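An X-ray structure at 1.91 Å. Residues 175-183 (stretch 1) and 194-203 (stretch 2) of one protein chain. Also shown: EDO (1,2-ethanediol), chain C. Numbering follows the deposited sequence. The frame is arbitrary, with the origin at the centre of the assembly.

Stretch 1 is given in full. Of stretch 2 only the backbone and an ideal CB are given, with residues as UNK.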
# COMPACT_ATOMS: atom_id res chain seq x y z
N ASN A 175 -0.08 10.45 -14.12
CA ASN A 175 0.95 10.12 -15.12
C ASN A 175 1.43 8.67 -15.04
O ASN A 175 2.06 8.18 -15.98
CB ASN A 175 2.16 11.03 -14.94
CG ASN A 175 1.98 12.45 -15.37
OD1 ASN A 175 0.89 12.90 -15.74
ND2 ASN A 175 3.08 13.19 -15.39
N LEU A 176 1.18 8.02 -13.92
CA LEU A 176 1.70 6.68 -13.66
C LEU A 176 0.70 5.62 -14.13
O LEU A 176 0.21 4.83 -13.34
CB LEU A 176 2.03 6.56 -12.14
CG LEU A 176 2.67 7.83 -11.50
CD1 LEU A 176 2.99 7.62 -10.03
CD2 LEU A 176 3.94 8.28 -12.27
N THR A 177 0.48 5.56 -15.46
CA THR A 177 -0.55 4.71 -16.07
C THR A 177 -0.21 3.22 -16.09
O THR A 177 -1.11 2.44 -16.41
CB THR A 177 -0.93 5.21 -17.46
OG1 THR A 177 0.20 5.10 -18.34
CG2 THR A 177 -1.45 6.64 -17.43
N ASP A 178 1.02 2.82 -15.72
CA ASP A 178 1.36 1.40 -15.61
C ASP A 178 1.00 0.85 -14.22
O ASP A 178 1.20 -0.34 -13.97
CB ASP A 178 2.85 1.14 -15.89
CG ASP A 178 3.18 0.96 -17.36
OD1 ASP A 178 2.28 0.58 -18.14
OD2 ASP A 178 4.36 1.15 -17.72
N LEU A 179 0.47 1.72 -13.32
CA LEU A 179 0.12 1.30 -11.96
C LEU A 179 -0.85 0.15 -11.97
O LEU A 179 -1.86 0.18 -12.68
CB LEU A 179 -0.43 2.45 -11.10
CG LEU A 179 0.60 3.37 -10.43
CD1 LEU A 179 -0.11 4.53 -9.75
CD2 LEU A 179 1.45 2.63 -9.40
N TYR A 180 -0.49 -0.90 -11.24
CA TYR A 180 -1.26 -2.13 -11.09
C TYR A 180 -1.94 -2.16 -9.74
O TYR A 180 -3.09 -2.60 -9.63
CB TYR A 180 -0.32 -3.34 -11.22
CG TYR A 180 -1.03 -4.67 -11.22
CD1 TYR A 180 -1.61 -5.17 -12.38
CD2 TYR A 180 -1.14 -5.41 -10.05
CE1 TYR A 180 -2.29 -6.39 -12.38
CE2 TYR A 180 -1.82 -6.63 -10.04
CZ TYR A 180 -2.39 -7.11 -11.20
OH TYR A 180 -3.03 -8.32 -11.22
N SER A 181 -1.23 -1.69 -8.71
CA SER A 181 -1.72 -1.65 -7.33
C SER A 181 -1.33 -0.29 -6.71
O SER A 181 -0.16 0.10 -6.75
CB SER A 181 -1.15 -2.82 -6.54
OG SER A 181 -1.54 -2.74 -5.18
N LEU A 182 -2.32 0.41 -6.15
CA LEU A 182 -2.11 1.75 -5.57
C LEU A 182 -2.77 1.89 -4.21
O LEU A 182 -3.96 1.59 -4.09
CB LEU A 182 -2.68 2.82 -6.54
CG LEU A 182 -2.83 4.27 -6.03
CD1 LEU A 182 -1.46 4.94 -5.78
CD2 LEU A 182 -3.64 5.12 -7.02
N SER A 183 -2.02 2.40 -3.21
CA SER A 183 -2.56 2.68 -1.89
C SER A 183 -2.47 4.16 -1.58
O SER A 183 -1.38 4.75 -1.65
CB SER A 183 -1.86 1.86 -0.80
OG SER A 183 -2.50 2.12 0.44
N UNK A 194 -8.20 13.06 -11.31
CA UNK A 194 -7.07 12.76 -12.21
C UNK A 194 -6.75 11.26 -12.34
O UNK A 194 -6.10 10.87 -13.30
CB UNK A 194 -5.82 13.49 -11.71
N UNK A 195 -7.23 10.42 -11.41
CA UNK A 195 -6.94 8.99 -11.42
C UNK A 195 -7.71 8.22 -12.52
O UNK A 195 -7.47 7.03 -12.69
CB UNK A 195 -7.27 8.40 -10.05
N UNK A 196 -8.54 8.92 -13.33
CA UNK A 196 -9.27 8.36 -14.47
C UNK A 196 -8.30 7.82 -15.54
O UNK A 196 -8.69 7.00 -16.36
CB UNK A 196 -10.19 9.42 -15.08
N UNK A 197 -7.02 8.24 -15.49
CA UNK A 197 -5.99 7.78 -16.44
C UNK A 197 -5.38 6.41 -16.05
O UNK A 197 -4.67 5.81 -16.85
CB UNK A 197 -4.88 8.83 -16.53
N UNK A 198 -5.67 5.91 -14.83
CA UNK A 198 -5.09 4.65 -14.33
C UNK A 198 -5.88 3.43 -14.82
O UNK A 198 -6.45 2.68 -14.04
CB UNK A 198 -5.05 4.66 -12.80
N UNK A 199 -5.84 3.21 -16.15
CA UNK A 199 -6.61 2.17 -16.85
C UNK A 199 -6.06 0.75 -16.60
O UNK A 199 -6.78 -0.21 -16.87
CB UNK A 199 -6.61 2.46 -18.35
N UNK A 200 -4.84 0.62 -16.08
CA UNK A 200 -4.22 -0.68 -15.78
C UNK A 200 -4.39 -1.09 -14.31
O UNK A 200 -3.95 -2.18 -13.92
CB UNK A 200 -2.73 -0.64 -16.13
N UNK A 201 -4.98 -0.21 -13.48
CA UNK A 201 -5.12 -0.48 -12.05
C UNK A 201 -6.03 -1.67 -11.77
O UNK A 201 -7.15 -1.74 -12.27
CB UNK A 201 -5.66 0.76 -11.33
N UNK A 202 -5.54 -2.63 -10.98
CA UNK A 202 -6.31 -3.83 -10.61
C UNK A 202 -6.63 -3.82 -9.11
O UNK A 202 -7.55 -4.50 -8.69
CB UNK A 202 -5.54 -5.10 -10.98
N UNK A 203 -5.84 -3.08 -8.31
CA UNK A 203 -5.96 -3.01 -6.85
C UNK A 203 -5.86 -1.56 -6.42
O UNK A 203 -4.89 -0.87 -6.73
CB UNK A 203 -4.89 -3.85 -6.16
C1 EDO C . -0.09 -0.63 -2.92
O1 EDO C . -0.79 -1.35 -1.92
C2 EDO C . 1.20 -1.39 -3.27
O2 EDO C . 0.82 -2.63 -3.83

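Position 194 lies out of reach of stretch 1; phi of -65° is compatible with proline, among many others, and the residue is Pro 194. At 195 the CA-to-CB bond runs sideways, and a long apolar side chain could reach the Leu 182 side chain where a short one would not. Leu 195 does so, with CD1 4.1 Å from Leu 182 CD2. Position 196, also out of reach, is Ala 196.

At 197 CB points toward stretch 1 and its ideal position is 4.2 Å from Thr 177 CG2. A small residue, polar or not, fits beside this methyl group. Ser 197 is found, its backbone O lying 3.4 Å from Thr 177 CG2.

Position 198 points sideways, but the Leu 179 and Leu 182 side chains offer an apolar surface within reach of a long aliphatic chain; leucine, isoleucine or methionine would be plausible. Leu 198 places CD1 3.7 Å from Leu 182 CD2 and 4.2 Å from Leu 179 CD1, while its CD2 packs 3.2 Å from Leu 176 O.

Position 199 points sideways into open space, so many polar residues would serve. Thr 199 OG1 lies 2.7 Å from water 2 O, which donates to Thr 177 O.

At 200 the ideal CB faces two carbonyls, 3.5 Å from Thr 177 O and 3.6 Å from Leu 179 O, which favours a small residue. Ser 200 fits, its OG hydrogen-bonded to the same water 2. Water 1 accepts from its backbone N and donates to both carbonyls.

At 201 the CA-to-CB bond runs sideways, the ideal CB 4.1 Å from Leu 179 O, and a longer aliphatic chain could reach the side chains of Leu 179 and Leu 182. Leu 201 CD1 packs against both, 3.8 Å from Leu 179 CB and from Leu 182 CB.

At 202 CB points toward the Tyr 180 ring, 3.7 Å from Tyr 180 CZ, inviting a flat or aromatic group. His 202 forms an offset stack with that ring, centroids 4.4 Å apart, and His 202 ND1 donates to Ser 200 O at 2.6 Å. His 202 N donates to Tyr 180 O at 2.8 Å.

Position 203 pairs in parallel with Ser 181; its ideal CB lies on the same face as the Ser 181 side chain, 3.7 Å from Ser 181 OG, and the Tyr 180 ring is within reach of a long or aromatic side chain. Tyr 203 CE2 meets Tyr 180 CE2 at 3.6 Å, and Tyr 203 O accepts from Leu 182 N at 2.9 Å.

Stretch 2 194-203: PLASLTSLHY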
# COMPACT_ATOMS: atom_id res chain seq x y z
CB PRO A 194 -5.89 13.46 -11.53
CG PRO A 194 -6.49 14.48 -10.64
CD PRO A 194 -7.74 13.85 -10.15
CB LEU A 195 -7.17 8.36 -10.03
CG LEU A 195 -6.33 8.94 -8.87
CD1 LEU A 195 -6.40 8.03 -7.65
CD2 LEU A 195 -4.82 9.16 -9.27
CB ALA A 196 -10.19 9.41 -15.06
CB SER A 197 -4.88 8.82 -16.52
OG SER A 197 -4.33 8.99 -15.23
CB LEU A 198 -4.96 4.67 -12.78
CG LEU A 198 -4.15 5.85 -12.19
CD1 LEU A 198 -3.98 5.70 -10.69
CD2 LEU A 198 -2.75 6.02 -12.86
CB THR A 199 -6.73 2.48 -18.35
OG1 THR A 199 -5.43 2.47 -18.92
CG2 THR A 199 -7.41 3.80 -18.63
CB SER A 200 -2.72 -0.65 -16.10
OG SER A 200 -2.50 -0.73 -17.49
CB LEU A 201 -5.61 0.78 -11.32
CG LEU A 201 -5.21 0.94 -9.85
CD1 LEU A 201 -3.68 0.98 -9.67
CD2 LEU A 201 -5.82 2.20 -9.26
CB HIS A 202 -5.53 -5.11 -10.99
CG HIS A 202 -5.51 -5.42 -12.45
ND1 HIS A 202 -4.93 -4.56 -13.36
CD2 HIS A 202 -5.90 -6.54 -13.10
CE1 HIS A 202 -5.02 -5.16 -14.53
NE2 HIS A 202 -5.61 -6.35 -14.43
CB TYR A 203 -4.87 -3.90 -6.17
CG TYR A 203 -5.06 -5.35 -6.55
CD1 TYR A 203 -5.91 -6.17 -5.81
CD2 TYR A 203 -4.55 -5.86 -7.74
CE1 TYR A 203 -6.24 -7.45 -6.24
CE2 TYR A 203 -4.89 -7.13 -8.19
CZ TYR A 203 -5.73 -7.93 -7.44
OH TYR A 203 -6.03 -9.20 -7.85
O HOH W 1 -2.97 2.22 -14.40
O HOH W 2 -2.81 1.97 -18.62
O HOH W 3 -5.99 -9.77 -10.51
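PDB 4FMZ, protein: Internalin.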